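Side-chain contacts in methylenetetrahydrofolate--tRNA-(uracil-5-)-methyltransferase TrmFO (Thermus thermophilus, PDB 3G5S), which binds FAD and probably catalyses the folate-dependent methylation of uridine 54 in tRNA to 5-methyluridine: residues Glu15-Leu20 with Val27-Met32; Asp44-Ile49 with Leu114-Glu119; Gly330-Gly335 with Ala358-Gly363. All blocks are in the same frame, centred on the assembly; numbering follows the deposited sequence.

How the contacts relate
Each contact sets a helix or loop against a strand of the parallel sheet of the FAD-binding Rossmann-type domain, whose strands run in the order 114-117, 27-30, 4-7, 129-131, 331-333. Contacts 1 and 2 are neighbours, their centres about 8 Å apart, because strands 27-30 and 114-117 lie side by side; Leu29 N and Glu115 O, at 2.8 Å, probably form one of the hydrogen bonds between them. Contact 3 lies at the other edge, its centre about 12 Å from that of contact 1 and about 19 Å from that of contact 2. Leu20 of contact 1 packs on Ala358 of contact 3. Glu31, Met32 and Glu119 meet the adenosine half of FAD; Gly335 lies at its pyrophosphate.

Contact 1 (Glu15-Leu20 with Val27-Met32); sequences EAAWTL and VRLFEM. With FAD (flavin-adenine dinucleotide), chain B.
In the beta-alpha-beta unit of the FAD-binding Rossmann fold, Ala17 and Leu20 of helix 11-22 pack on Val27 and Leu29 of strand 27-30. The segments run almost antiparallel, at 169°, with their axes 9.2 Å apart at the closest, and the small methyl of Ala17 suits this spacing. Its CB meets Val27 CG1 at 4.0 Å and, more loosely, Leu29 CD1 at 4.5 Å. The branched Val27 serves two helix residues: while CG1 faces Ala17, CG2 presses against Leu20 CB at 3.5 Å, tighter than usual for two carbons, the two side chains crossing at about a right angle.

Beyond the strand the same segment turns to the cofactor. Glu31 has CG anti to the backbone N (chi1 176°) and a bend at chi2, and its carboxylate takes both ribose hydroxyls of FAD, OE1 from O2B at 2.7 Å and OE2 from O3B at 2.7 Å. The acid also accepts from backbone amides, OE2 from Ala9 N and OE1 from Arg33 N, so both oxygens are fixed. With an alanine at this position, the two ribose hydroxyls and the amides of Ala9 and Arg33 would probably lose their shared acceptor. Met32, a selenomethionine in the crystal, lays its SE over the adenine face, 3.7 Å from FAD C5A.

Leu20 also leans on Val4 and Val6 of strand 4-7, and Leu29 touches Leu114 of strand 114-117; another side of the helix meets helix 343-361, where Thr19 touches Phe351 and Leu355.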
loop_
_atom_site.group_PDB
_atom_site.type_symbol
_atom_site.label_atom_id
_atom_site.label_comp_id
_atom_site.label_asym_id
_atom_site.label_seq_id
_atom_site.Cartn_x
_atom_site.Cartn_y
_atom_site.Cartn_z
ATOM N N GLU A 15 -16.352 -1.684 2.017
ATOM C CA GLU A 15 -16.497 -0.298 1.610
ATOM C C GLU A 15 -16.970 -0.170 0.163
ATOM O O GLU A 15 -17.789 0.695 -0.149
ATOM C CB GLU A 15 -15.205 0.489 1.817
ATOM C CG GLU A 15 -15.440 1.981 1.775
ATOM C CD GLU A 15 -16.181 2.478 3.004
ATOM O OE1 GLU A 15 -15.578 2.434 4.102
ATOM O OE2 GLU A 15 -17.352 2.919 2.886
ATOM N N ALA A 16 -16.465 -1.024 -0.722
ATOM C CA ALA A 16 -16.922 -0.999 -2.107
ATOM C C ALA A 16 -18.428 -1.250 -2.174
ATOM O O ALA A 16 -19.164 -0.525 -2.857
ATOM C CB ALA A 16 -16.171 -2.027 -2.942
ATOM N N ALA A 17 -18.885 -2.281 -1.464
ATOM C CA ALA A 17 -20.306 -2.606 -1.424
ATOM C C ALA A 17 -21.118 -1.429 -0.901
ATOM O O ALA A 17 -22.146 -1.078 -1.470
ATOM C CB ALA A 17 -20.548 -3.849 -0.579
ATOM N N TRP A 18 -20.661 -0.813 0.183
ATOM C CA TRP A 18 -21.412 0.293 0.757
ATOM C C TRP A 18 -21.536 1.448 -0.232
ATOM O O TRP A 18 -22.577 2.108 -0.313
ATOM C CB TRP A 18 -20.733 0.763 2.041
ATOM C CG TRP A 18 -21.558 1.704 2.849
ATOM C CD1 TRP A 18 -21.260 2.998 3.157
ATOM C CD2 TRP A 18 -22.809 1.415 3.485
ATOM N NE1 TRP A 18 -22.257 3.539 3.938
ATOM C CE2 TRP A 18 -23.218 2.586 4.153
ATOM C CE3 TRP A 18 -23.628 0.281 3.542
ATOM C CZ2 TRP A 18 -24.411 2.652 4.873
ATOM C CZ3 TRP A 18 -24.809 0.348 4.261
ATOM C CH2 TRP A 18 -25.190 1.525 4.915
ATOM N N THR A 19 -20.469 1.706 -0.977
ATOM C CA THR A 19 -20.478 2.802 -1.934
ATOM C C THR A 19 -21.510 2.556 -3.037
ATOM O O THR A 19 -22.293 3.442 -3.393
ATOM C CB THR A 19 -19.077 3.005 -2.543
ATOM O OG1 THR A 19 -18.100 3.088 -1.498
ATOM C CG2 THR A 19 -19.027 4.280 -3.363
ATOM N N LEU A 20 -21.505 1.341 -3.571
ATOM C CA LEU A 20 -22.489 0.948 -4.561
ATOM C C LEU A 20 -23.911 1.110 -4.016
ATOM O O LEU A 20 -24.778 1.699 -4.669
ATOM C CB LEU A 20 -22.224 -0.494 -4.975
ATOM C CG LEU A 20 -21.063 -0.674 -5.955
ATOM C CD1 LEU A 20 -20.315 -1.977 -5.707
ATOM C CD2 LEU A 20 -21.569 -0.617 -7.380
ATOM N N VAL A 27 -25.987 -4.996 -5.077
ATOM C CA VAL A 27 -24.706 -5.660 -4.911
ATOM C C VAL A 27 -24.920 -7.135 -4.615
ATOM O O VAL A 27 -25.866 -7.512 -3.915
ATOM C CB VAL A 27 -23.901 -5.010 -3.755
ATOM C CG1 VAL A 27 -22.638 -5.800 -3.447
ATOM C CG2 VAL A 27 -23.569 -3.559 -4.094
ATOM N N ARG A 28 -24.043 -7.952 -5.186
ATOM C CA ARG A 28 -23.901 -9.347 -4.833
ATOM C C ARG A 28 -22.529 -9.469 -4.186
ATOM O O ARG A 28 -21.503 -9.377 -4.867
ATOM C CB ARG A 28 -23.977 -10.208 -6.093
ATOM C CG ARG A 28 -23.967 -11.692 -5.829
ATOM C CD ARG A 28 -24.130 -12.495 -7.123
ATOM N NE ARG A 28 -25.415 -12.255 -7.777
ATOM C CZ ARG A 28 -25.579 -11.547 -8.893
ATOM N NH1 ARG A 28 -24.539 -10.988 -9.497
ATOM N NH2 ARG A 28 -26.793 -11.392 -9.404
ATOM N N LEU A 29 -22.526 -9.631 -2.866
ATOM C CA LEU A 29 -21.299 -9.641 -2.081
ATOM C C LEU A 29 -20.941 -11.072 -1.737
ATOM O O LEU A 29 -21.681 -11.745 -1.016
ATOM C CB LEU A 29 -21.502 -8.824 -0.805
ATOM C CG LEU A 29 -20.333 -8.746 0.177
ATOM C CD1 LEU A 29 -19.127 -8.096 -0.473
ATOM C CD2 LEU A 29 -20.756 -7.981 1.417
ATOM N N PHE A 30 -19.816 -11.538 -2.274
ATOM C CA PHE A 30 -19.352 -12.902 -2.046
ATOM C C PHE A 30 -18.348 -12.926 -0.904
ATOM O O PHE A 30 -17.418 -12.117 -0.863
ATOM C CB PHE A 30 -18.650 -13.461 -3.292
ATOM C CG PHE A 30 -19.543 -13.657 -4.486
ATOM C CD1 PHE A 30 -19.757 -12.626 -5.387
ATOM C CD2 PHE A 30 -20.127 -14.887 -4.735
ATOM C CE1 PHE A 30 -20.556 -12.816 -6.496
ATOM C CE2 PHE A 30 -20.925 -15.077 -5.839
ATOM C CZ PHE A 30 -21.140 -14.048 -6.724
ATOM N N GLU A 31 -18.526 -13.872 0.010
ATOM C CA GLU A 31 -17.577 -14.075 1.088
ATOM C C GLU A 31 -17.512 -15.554 1.411
ATOM O O GLU A 31 -18.531 -16.182 1.698
ATOM C CB GLU A 31 -17.978 -13.273 2.327
ATOM C CG GLU A 31 -17.081 -13.513 3.531
ATOM C CD GLU A 31 -15.612 -13.349 3.203
ATOM O OE1 GLU A 31 -14.857 -14.334 3.377
ATOM O OE2 GLU A 31 -15.213 -12.243 2.764
HETATM N N MSE A 32 -16.313 -16.119 1.366
HETATM C CA MSE A 32 -16.173 -17.548 1.613
HETATM C C MSE A 32 -16.193 -17.919 3.099
HETATM O O MSE A 32 -16.504 -19.057 3.454
HETATM C CB MSE A 32 -14.913 -18.077 0.944
HETATM C CG MSE A 32 -13.627 -17.583 1.548
HETATM SE SE MSE A 32 -12.116 -18.202 0.516
HETATM C CE MSE A 32 -10.699 -17.567 1.698
HETATM P PA FAD B . -9.249 -8.723 3.662
HETATM O O1A FAD B . -8.368 -9.889 4.005
HETATM O O2A FAD B . -9.681 -7.809 4.766
HETATM O O5B FAD B . -10.570 -9.211 2.910
HETATM C C5B FAD B . -10.519 -10.163 1.864
HETATM C C4B FAD B . -11.764 -11.021 1.975
HETATM O O4B FAD B . -11.866 -11.846 0.827
HETATM C C3B FAD B . -11.703 -11.959 3.179
HETATM O O3B FAD B . -12.871 -11.842 3.968
HETATM C C2B FAD B . -11.572 -13.352 2.562
HETATM O O2B FAD B . -12.182 -14.388 3.306
HETATM C C1B FAD B . -12.261 -13.162 1.224
HETATM N N9A FAD B . -11.864 -14.042 0.115
HETATM C C8A FAD B . -10.599 -14.352 -0.301
HETATM N N7A FAD B . -10.684 -15.105 -1.418
HETATM C C5A FAD B . -12.001 -15.265 -1.718
HETATM C C6A FAD B . -12.673 -15.929 -2.734
HETATM N N6A FAD B . -12.039 -16.446 -3.795
HETATM N N1A FAD B . -14.041 -15.886 -2.750
HETATM C C2A FAD B . -14.750 -15.225 -1.775
HETATM N N3A FAD B . -14.096 -14.560 -0.763
HETATM C C4A FAD B . -12.748 -14.601 -0.756
HETATM N N1 FAD B . -3.069 -4.027 8.093
HETATM C C2 FAD B . -2.931 -2.973 8.961
HETATM O O2 FAD B . -3.223 -1.832 8.608
HETATM N N3 FAD B . -2.463 -3.203 10.240
HETATM C C4 FAD B . -2.129 -4.470 10.688
HETATM O O4 FAD B . -1.718 -4.642 11.842
HETATM C C4X FAD B . -2.276 -5.533 9.798
HETATM N N5 FAD B . -1.954 -6.816 10.179
HETATM C C5X FAD B . -2.114 -7.857 9.287
HETATM C C6 FAD B . -1.795 -9.150 9.689
HETATM C C7 FAD B . -1.936 -10.215 8.810
HETATM C C7M FAD B . -1.589 -11.610 9.250
HETATM C C8 FAD B . -2.409 -9.981 7.523
HETATM C C8M FAD B . -2.570 -11.124 6.563
HETATM C C9 FAD B . -2.732 -8.687 7.118
HETATM C C9A FAD B . -2.586 -7.616 7.996
HETATM N N10 FAD B . -2.889 -6.323 7.590
HETATM C C10 FAD B . -2.743 -5.298 8.505
HETATM C "C1'" FAD B . -2.756 -5.959 6.128
HETATM C "C2'" FAD B . -4.056 -5.447 5.484
HETATM O "O2'" FAD B . -4.260 -4.062 5.706
HETATM C "C3'" FAD B . -5.276 -6.259 5.917
HETATM O "O3'" FAD B . -5.082 -7.573 5.433
HETATM C "C4'" FAD B . -6.594 -5.708 5.378
HETATM O "O4'" FAD B . -7.646 -6.398 6.022
HETATM C "C5'" FAD B . -6.694 -5.829 3.861
HETATM O "O5'" FAD B . -8.017 -5.565 3.450
HETATM P P FAD B . -8.607 -6.327 2.172
HETATM O O1P FAD B . -7.732 -6.115 0.978
HETATM O O2P FAD B . -10.040 -5.926 2.058
HETATM O O3P FAD B . -8.467 -7.884 2.540
#

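Contact 2 (Asp44-Ile49 with Leu114-Glu119); sequences DRFAEI and LEVVRE
Arg118, just past the end of strand 114-117, reaches across to the backbone of Asp44 and the ring of Phe46. The polar part is a hydrogen bond from Arg118 NH1 to Asp44 O, 3.0 Å long and fairly straight at 159°, with the oxygen at the edge of the guanidinium and close to its plane. Arg118 NH2 adds a weak, longer bond to the same Asp44 O at 3.4 Å. NH1 has a second backbone acceptor, Arg33 O, which makes the guanidinium a bridge between two parts of the loop that follows strand 27-30. An arginine suits this place because its flat end offers several N-H groups in one plane, and the bend at chi2 (-79°) turns a long chain back toward the loop.

The second kind is a partial overlap of ring and guanidinium. Phe46 CE1 sits over one face of the guanidinium, 3.6 Å from Arg118 NH2, with the two planes inclined by 30°. The nitrogen approaches the ring obliquely.

The third is apolar. Phe46 and Val116 come from opposite directions, and Val116 CG2 meets the ring edge at Phe46 CZ, 3.8 Å away, with Val116 CG1 almost as near the same carbon. Phe46 also rests on Ala9, of the predicted FAD-binding glycine-rich loop, and its backbone N bonds to Thr105 OG1 of helix 97-109. It is the first central residue of a type II turn from Arg45 to Glu48.

The chemistry thus divides one aromatic between an apolar and a charged neighbour. The carbonyl oxygens orient the guanidinium and their dipoles probably ease its charge without neutralising it; the Asp44 carboxylate, with OD2 5.2 Å from Arg118 NH2, is not in contact but may add a weak favourable field.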
loop_
_atom_site.group_PDB
_atom_site.type_symbol
_atom_site.label_atom_id
_atom_site.label_comp_id
_atom_site.label_asym_id
_atom_site.label_seq_id
_atom_site.Cartn_x
_atom_site.Cartn_y
_atom_site.Cartn_z
ATOM N N ASP A 44 -17.091 -14.848 10.960
ATOM C CA ASP A 44 -17.946 -14.735 9.784
ATOM C C ASP A 44 -18.249 -13.277 9.430
ATOM O O ASP A 44 -19.038 -13.009 8.525
ATOM C CB ASP A 44 -19.254 -15.507 9.997
ATOM C CG ASP A 44 -20.095 -14.944 11.132
ATOM O OD1 ASP A 44 -19.717 -13.911 11.716
ATOM O OD2 ASP A 44 -21.146 -15.541 11.444
ATOM N N ARG A 45 -17.610 -12.346 10.135
ATOM C CA ARG A 45 -17.948 -10.932 10.035
ATOM C C ARG A 45 -17.321 -10.256 8.829
ATOM O O ARG A 45 -16.197 -10.570 8.438
ATOM C CB ARG A 45 -17.482 -10.193 11.288
ATOM C CG ARG A 45 -18.177 -10.620 12.562
ATOM C CD ARG A 45 -19.497 -9.895 12.735
ATOM N NE ARG A 45 -20.085 -10.149 14.047
ATOM C CZ ARG A 45 -19.747 -9.504 15.161
ATOM N NH1 ARG A 45 -20.342 -9.805 16.307
ATOM N NH2 ARG A 45 -18.815 -8.559 15.130
ATOM N N PHE A 46 -18.045 -9.304 8.251
ATOM C CA PHE A 46 -17.469 -8.454 7.224
ATOM C C PHE A 46 -16.475 -7.493 7.868
ATOM O O PHE A 46 -16.698 -7.002 8.973
ATOM C CB PHE A 46 -18.546 -7.657 6.493
ATOM C CG PHE A 46 -19.647 -8.502 5.904
ATOM C CD1 PHE A 46 -19.441 -9.843 5.590
ATOM C CD2 PHE A 46 -20.886 -7.945 5.632
ATOM C CE1 PHE A 46 -20.461 -10.610 5.038
ATOM C CE2 PHE A 46 -21.905 -8.707 5.085
ATOM C CZ PHE A 46 -21.689 -10.035 4.791
ATOM N N ALA A 47 -15.381 -7.237 7.162
ATOM C CA ALA A 47 -14.360 -6.299 7.604
ATOM C C ALA A 47 -13.751 -6.692 8.951
ATOM O O ALA A 47 -13.404 -5.847 9.772
ATOM C CB ALA A 47 -14.909 -4.871 7.635
ATOM N N GLU A 48 -13.606 -7.993 9.165
ATOM C CA GLU A 48 -12.860 -8.483 10.309
ATOM C C GLU A 48 -11.447 -7.911 10.298
ATOM O O GLU A 48 -10.770 -7.924 9.267
ATOM C CB GLU A 48 -12.799 -10.014 10.290
ATOM C CG GLU A 48 -11.904 -10.601 11.373
ATOM C CD GLU A 48 -11.878 -12.130 11.394
ATOM O OE1 GLU A 48 -12.752 -12.779 10.781
ATOM O OE2 GLU A 48 -10.966 -12.686 12.037
ATOM N N ILE A 49 -11.017 -7.418 11.455
ATOM C CA ILE A 49 -9.671 -6.906 11.651
ATOM C C ILE A 49 -8.811 -8.057 12.166
ATOM O O ILE A 49 -9.038 -8.557 13.265
ATOM C CB ILE A 49 -9.684 -5.765 12.689
ATOM C CG1 ILE A 49 -10.508 -4.580 12.176
ATOM C CG2 ILE A 49 -8.266 -5.344 13.059
ATOM C CD1 ILE A 49 -9.794 -3.740 11.138
ATOM N N LEU A 114 -28.596 -5.334 -0.940
ATOM C CA LEU A 114 -27.447 -6.225 -0.794
ATOM C C LEU A 114 -27.846 -7.690 -0.673
ATOM O O LEU A 114 -28.612 -8.061 0.215
ATOM C CB LEU A 114 -26.611 -5.842 0.430
ATOM C CG LEU A 114 -25.408 -6.771 0.643
ATOM C CD1 LEU A 114 -24.388 -6.558 -0.454
ATOM C CD2 LEU A 114 -24.770 -6.576 2.002
ATOM N N GLU A 115 -27.318 -8.511 -1.575
ATOM C CA GLU A 115 -27.392 -9.963 -1.452
ATOM C C GLU A 115 -26.018 -10.486 -1.059
ATOM O O GLU A 115 -25.015 -10.147 -1.690
ATOM C CB GLU A 115 -27.821 -10.616 -2.765
ATOM C CG GLU A 115 -27.882 -12.140 -2.670
ATOM C CD GLU A 115 -28.025 -12.843 -4.016
ATOM O OE1 GLU A 115 -28.183 -14.081 -4.020
ATOM O OE2 GLU A 115 -27.968 -12.171 -5.066
ATOM N N VAL A 116 -25.977 -11.298 -0.009
ATOM C CA VAL A 116 -24.751 -11.938 0.432
ATOM C C VAL A 116 -24.734 -13.377 -0.062
ATOM O O VAL A 116 -25.706 -14.107 0.118
ATOM C CB VAL A 116 -24.648 -11.942 1.967
ATOM C CG1 VAL A 116 -23.381 -12.646 2.418
ATOM C CG2 VAL A 116 -24.685 -10.520 2.506
ATOM N N VAL A 117 -23.629 -13.772 -0.686
ATOM C CA VAL A 117 -23.440 -15.140 -1.137
ATOM C C VAL A 117 -22.236 -15.723 -0.407
ATOM O O VAL A 117 -21.106 -15.245 -0.575
ATOM C CB VAL A 117 -23.215 -15.199 -2.658
ATOM C CG1 VAL A 117 -23.026 -16.636 -3.114
ATOM C CG2 VAL A 117 -24.381 -14.555 -3.401
ATOM N N ARG A 118 -22.483 -16.735 0.421
ATOM C CA ARG A 118 -21.411 -17.357 1.178
ATOM C C ARG A 118 -20.817 -18.473 0.340
ATOM O O ARG A 118 -21.251 -19.627 0.410
ATOM C CB ARG A 118 -21.924 -17.896 2.513
ATOM C CG ARG A 118 -22.485 -16.830 3.445
ATOM C CD ARG A 118 -21.382 -16.060 4.175
ATOM N NE ARG A 118 -21.943 -15.030 5.052
ATOM C CZ ARG A 118 -21.249 -14.332 5.948
ATOM N NH1 ARG A 118 -19.948 -14.539 6.099
ATOM N NH2 ARG A 118 -21.858 -13.422 6.697
ATOM N N GLU A 119 -19.834 -18.118 -0.473
ATOM C CA GLU A 119 -19.170 -19.086 -1.322
ATOM C C GLU A 119 -17.808 -18.555 -1.732
ATOM O O GLU A 119 -17.559 -17.345 -1.696
ATOM C CB GLU A 119 -20.014 -19.383 -2.560
ATOM C CG GLU A 119 -19.869 -18.383 -3.690
ATOM C CD GLU A 119 -20.494 -18.874 -4.986
ATOM O OE1 GLU A 119 -19.895 -18.648 -6.061
ATOM O OE2 GLU A 119 -21.580 -19.487 -4.927
#

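Contact 3 (Gly330-Gly335 with Ala358-Gly363); sequences GLYAAG and ARKALG
Tyr332 and Lys360 meet where strand 331-333 faces the last turn of helix 343-361. The phenol oxygen does the touching: Tyr332 OH lies 3.3 Å from Lys360 CB and 3.6 Å from Lys360 CG, against the aliphatic root of the lysine and not its ammonium group. Lys360 leaves the helix with CG opposite its backbone N (chi1 -166°), then bends at chi2, chi3 and chi4, so that the chain curls past the hydroxyl and its CE comes 4.0 Å from Gly330 N. Gly330 has a positive phi of 76°, a shape glycine adopts easily.

Further out, polar partners hold the ends in place. Lys360 NZ forms a salt bridge with Glu329, the residue just before Gly330, which ties the end of the helix to the corner that leads into the strand. Gly330 N bonds to the carboxylate of Glu324, whose side chain also touches Tyr332 and Lys360. The Tyr332 side chain also touches Ala353, Asn356 and Ala357 of helix 343-361, the two alanines being small enough for an aromatic to come close. After Lys360 the helix closes in a Schellman motif at Gly363, where Gly363 N bonds to Lys360 O at 3.0 Å.

Between the two segments, then, the contact is van der Waals packing, a hydroxyl and a glycine backbone against methylenes. Long, flexible lysine combines this role with an ionic one: its carbons pack on the tyrosine hydroxyl and the Gly330 backbone, while its charge is met by Glu329.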
loop_
_atom_site.group_PDB
_atom_site.type_symbol
_atom_site.label_atom_id
_atom_site.label_comp_id
_atom_site.label_asym_id
_atom_site.label_seq_id
_atom_site.Cartn_x
_atom_site.Cartn_y
_atom_site.Cartn_z
ATOM N N GLY A 330 -14.918 -2.697 -16.753
ATOM C CA GLY A 330 -15.905 -3.038 -15.752
ATOM C C GLY A 330 -15.436 -4.036 -14.716
ATOM O O GLY A 330 -16.235 -4.512 -13.920
ATOM N N LEU A 331 -14.142 -4.353 -14.728
ATOM C CA LEU A 331 -13.519 -5.137 -13.664
ATOM C C LEU A 331 -12.599 -4.205 -12.891
ATOM O O LEU A 331 -11.855 -3.434 -13.499
ATOM C CB LEU A 331 -12.710 -6.302 -14.247
ATOM C CG LEU A 331 -12.131 -7.301 -13.248
ATOM C CD1 LEU A 331 -13.229 -8.063 -12.515
ATOM C CD2 LEU A 331 -11.166 -8.268 -13.925
ATOM N N TYR A 332 -12.648 -4.292 -11.563
ATOM C CA TYR A 332 -11.878 -3.410 -10.682
ATOM C C TYR A 332 -11.180 -4.246 -9.626
ATOM O O TYR A 332 -11.625 -5.355 -9.308
ATOM C CB TYR A 332 -12.802 -2.392 -9.970
ATOM C CG TYR A 332 -13.680 -1.648 -10.932
ATOM C CD1 TYR A 332 -14.843 -2.233 -11.408
ATOM C CD2 TYR A 332 -13.336 -0.386 -11.414
ATOM C CE1 TYR A 332 -15.629 -1.613 -12.326
ATOM C CE2 TYR A 332 -14.140 0.261 -12.344
ATOM C CZ TYR A 332 -15.294 -0.371 -12.798
ATOM O OH TYR A 332 -16.132 0.207 -13.723
ATOM N N ALA A 333 -10.091 -3.710 -9.078
ATOM C CA ALA A 333 -9.448 -4.310 -7.913
ATOM C C ALA A 333 -9.384 -3.288 -6.793
ATOM O O ALA A 333 -9.245 -2.093 -7.040
ATOM C CB ALA A 333 -8.047 -4.803 -8.245
ATOM N N ALA A 334 -9.475 -3.768 -5.563
ATOM C CA ALA A 334 -9.346 -2.903 -4.402
ATOM C C ALA A 334 -8.678 -3.653 -3.267
ATOM O O ALA A 334 -8.633 -4.887 -3.255
ATOM C CB ALA A 334 -10.712 -2.384 -3.968
ATOM N N GLY A 335 -8.157 -2.898 -2.305
ATOM C CA GLY A 335 -7.508 -3.484 -1.154
ATOM C C GLY A 335 -6.134 -4.014 -1.490
ATOM O O GLY A 335 -5.498 -3.599 -2.461
ATOM N N ALA A 358 -20.120 1.663 -9.621
ATOM C CA ALA A 358 -21.467 2.217 -9.570
ATOM C C ALA A 358 -21.685 3.129 -10.766
ATOM O O ALA A 358 -22.723 3.081 -11.436
ATOM C CB ALA A 358 -21.673 2.982 -8.276
ATOM N N ARG A 359 -20.704 3.985 -11.027
ATOM C CA ARG A 359 -20.795 4.875 -12.177
ATOM C C ARG A 359 -20.907 4.103 -13.490
ATOM O O ARG A 359 -21.709 4.438 -14.361
ATOM C CB ARG A 359 -19.634 5.876 -12.182
ATOM C CG ARG A 359 -19.758 6.898 -11.042
ATOM C CD ARG A 359 -18.543 7.831 -10.951
ATOM N NE ARG A 359 -18.333 8.588 -12.181
ATOM C CZ ARG A 359 -18.979 9.707 -12.497
ATOM N NH1 ARG A 359 -18.730 10.302 -13.652
ATOM N NH2 ARG A 359 -19.868 10.235 -11.664
ATOM N N LYS A 360 -20.132 3.029 -13.614
ATOM C CA LYS A 360 -20.212 2.155 -14.797
ATOM C C LYS A 360 -21.621 1.587 -14.988
ATOM O O LYS A 360 -22.157 1.532 -16.114
ATOM C CB LYS A 360 -19.233 0.989 -14.633
ATOM C CG LYS A 360 -18.974 0.211 -15.917
ATOM C CD LYS A 360 -18.303 1.107 -16.946
ATOM C CE LYS A 360 -17.254 0.351 -17.755
ATOM N NZ LYS A 360 -17.774 -0.387 -18.931
ATOM N N ALA A 361 -22.200 1.152 -13.880
ATOM C CA ALA A 361 -23.555 0.607 -13.877
ATOM C C ALA A 361 -24.567 1.653 -14.358
ATOM O O ALA A 361 -25.600 1.309 -14.941
ATOM C CB ALA A 361 -23.928 0.088 -12.505
ATOM N N LEU A 362 -24.248 2.919 -14.105
ATOM C CA LEU A 362 -25.081 4.068 -14.462
ATOM C C LEU A 362 -24.719 4.633 -15.838
ATOM O O LEU A 362 -25.304 5.620 -16.284
ATOM C CB LEU A 362 -24.960 5.166 -13.396
ATOM C CG LEU A 362 -25.497 4.803 -12.012
ATOM C CD1 LEU A 362 -25.143 5.879 -11.002
ATOM C CD2 LEU A 362 -27.001 4.579 -12.059
ATOM N N GLY A 363 -23.759 4.003 -16.511
ATOM C CA GLY A 363 -23.330 4.441 -17.827
ATOM C C GLY A 363 -22.448 5.676 -17.826
ATOM O O GLY A 363 -22.372 6.390 -18.827
#